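Local coordinates for protein D-hydantoinase (Ralstonia pickettii, PDB 1NFG) that probably catalyses the stereospecific, zinc-dependent hydrolysis of the cyclic amide bond of D-hydantoin derivatives, at residues Pro424-Leu429 and Ile434-Ser439. Numbering follows the deposited sequence.
Sequences PKTVLL and IVDEGS
Val427 and Val435 form an antiparallel hydrogen-bonded pair in the beta hairpin of strands 419-429 and 432-436, away from the zinc site of this amidohydrolase. A classic beta bulge interrupts the regular pairing: Ile434 and Val435 both lie opposite Val427, whose carbonyl O takes two amides, Ile434 N at 2.8 Å and Val435 N at 3.2 Å. In return, Val427 N donates to Val435 O (2.8 Å). Beta-branched valines suit the extended backbone here; their side chains run side by side in the same direction, CB to CB at 3.8 Å. With CG1 of Ile434 set between its own backbone N and carbonyl carbon (chi1 61°), CD1 reaches CB of Leu429 at 3.6 Å, while CG1 itself lies 4.2 Å from CG1 of Val427, so that Ile434 bridges Val427 and Leu429. Beyond the bulge, Asp436 to Ser439 make a type I' turn, and Gly438 N donates to Lys425 O (2.7 Å), tying the turn to the first strand. Glycine suits the place because its phi is positive (96°), a conformation it adopts readily. Glu437 folds back alongside Thr426, and its OE2 forms a salt bridge with Arg47, while OD2 of Asp436 forms one with Arg40. Strand 390-400 hydrogen-bonds to 424-429 through Leu392 and Ile390, and Ala81 of helix 73-82 packs against Ile434 and Val435.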
loop_
_atom_site.group_PDB
_atom_site.type_symbol
_atom_site.label_atom_id
_atom_site.label_comp_id
_atom_site.label_asym_id
_atom_site.label_seq_id
_atom_site.Cartn_x
_atom_site.Cartn_y
_atom_site.Cartn_z
ATOM N N PRO A 424 9.999 -39.594 6.402
ATOM C CA PRO A 424 8.814 -40.458 6.288
ATOM C C PRO A 424 9.342 -41.887 6.408
ATOM O O PRO A 424 10.348 -42.231 5.774
ATOM C CB PRO A 424 8.302 -40.182 4.872
ATOM C CG PRO A 424 8.926 -38.874 4.498
ATOM C CD PRO A 424 10.284 -38.927 5.121
ATOM N N LYS A 425 8.685 -42.723 7.207
ATOM C CA LYS A 425 9.166 -44.094 7.374
ATOM C C LYS A 425 8.312 -45.164 6.718
ATOM O O LYS A 425 8.816 -45.957 5.924
ATOM C CB LYS A 425 9.369 -44.403 8.859
ATOM C CG LYS A 425 10.684 -43.855 9.387
ATOM C CD LYS A 425 11.811 -44.346 8.508
ATOM C CE LYS A 425 13.166 -43.948 9.036
ATOM N NZ LYS A 425 14.240 -44.464 8.138
ATOM N N THR A 426 7.031 -45.206 7.053
ATOM C CA THR A 426 6.158 -46.180 6.428
ATOM C C THR A 426 4.883 -45.438 6.045
ATOM O O THR A 426 4.408 -44.573 6.791
ATOM C CB THR A 426 5.856 -47.388 7.362
ATOM O OG1 THR A 426 4.817 -47.053 8.282
ATOM C CG2 THR A 426 7.092 -47.771 8.145
ATOM N N VAL A 427 4.351 -45.768 4.868
ATOM C CA VAL A 427 3.161 -45.116 4.337
ATOM C C VAL A 427 2.014 -46.071 4.026
ATOM O O VAL A 427 2.233 -47.177 3.521
ATOM C CB VAL A 427 3.515 -44.356 3.043
ATOM C CG1 VAL A 427 2.311 -43.562 2.548
ATOM C CG2 VAL A 427 4.701 -43.443 3.294
ATOM N N LEU A 428 0.796 -45.631 4.325
ATOM C CA LEU A 428 -0.400 -46.418 4.064
ATOM C C LEU A 428 -1.338 -45.669 3.126
ATOM O O LEU A 428 -1.575 -44.472 3.290
ATOM C CB LEU A 428 -1.153 -46.739 5.360
ATOM C CG LEU A 428 -0.559 -47.788 6.301
ATOM C CD1 LEU A 428 0.685 -47.242 6.973
ATOM C CD2 LEU A 428 -1.595 -48.174 7.348
ATOM N N LEU A 429 -1.865 -46.388 2.140
ATOM C CA LEU A 429 -2.792 -45.828 1.169
ATOM C C LEU A 429 -4.100 -46.559 1.364
ATOM O O LEU A 429 -4.198 -47.743 1.070
ATOM C CB LEU A 429 -2.272 -46.051 -0.255
ATOM C CG LEU A 429 -3.201 -45.645 -1.405
ATOM C CD1 LEU A 429 -3.570 -44.174 -1.297
ATOM C CD2 LEU A 429 -2.511 -45.920 -2.731
ATOM N N ILE A 434 2.110 -49.308 1.762
ATOM C CA ILE A 434 2.787 -49.266 0.469
ATOM C C ILE A 434 4.258 -48.915 0.596
ATOM O O ILE A 434 5.035 -49.109 -0.333
ATOM C CB ILE A 434 2.070 -48.312 -0.518
ATOM C CG1 ILE A 434 2.045 -46.882 0.028
ATOM C CG2 ILE A 434 0.643 -48.822 -0.765
ATOM C CD1 ILE A 434 1.300 -45.899 -0.870
ATOM N N VAL A 435 4.640 -48.395 1.753
ATOM C CA VAL A 435 6.044 -48.092 2.015
ATOM C C VAL A 435 6.253 -48.607 3.425
ATOM O O VAL A 435 5.525 -48.224 4.334
ATOM C CB VAL A 435 6.359 -46.577 1.967
ATOM C CG1 VAL A 435 7.840 -46.355 2.253
ATOM C CG2 VAL A 435 6.008 -46.009 0.600
ATOM N N ASP A 436 7.218 -49.501 3.598
ATOM C CA ASP A 436 7.494 -50.087 4.904
ATOM C C ASP A 436 8.923 -49.745 5.284
ATOM O O ASP A 436 9.863 -50.109 4.575
ATOM C CB ASP A 436 7.331 -51.609 4.838
ATOM C CG ASP A 436 7.071 -52.239 6.199
ATOM O OD1 ASP A 436 7.709 -51.832 7.195
ATOM O OD2 ASP A 436 6.230 -53.163 6.268
ATOM N N GLU A 437 9.084 -49.051 6.403
ATOM C CA GLU A 437 10.404 -48.644 6.873
ATOM C C GLU A 437 11.355 -48.198 5.762
ATOM O O GLU A 437 12.533 -48.564 5.762
ATOM C CB GLU A 437 11.063 -49.766 7.676
ATOM C CG GLU A 437 10.377 -50.068 8.999
ATOM C CD GLU A 437 10.164 -48.829 9.857
ATOM O OE1 GLU A 437 11.136 -48.065 10.062
ATOM O OE2 GLU A 437 9.021 -48.631 10.331
ATOM N N GLY A 438 10.839 -47.419 4.812
ATOM C CA GLY A 438 11.678 -46.917 3.737
ATOM C C GLY A 438 11.700 -47.668 2.419
ATOM O O GLY A 438 12.286 -47.184 1.445
ATOM N N SER A 439 11.074 -48.841 2.367
ATOM C CA SER A 439 11.063 -49.618 1.129
ATOM C C SER A 439 9.699 -49.648 0.476
ATOM O O SER A 439 8.702 -49.979 1.116
ATOM C CB SER A 439 11.522 -51.052 1.390
ATOM O OG SER A 439 12.843 -51.069 1.904
#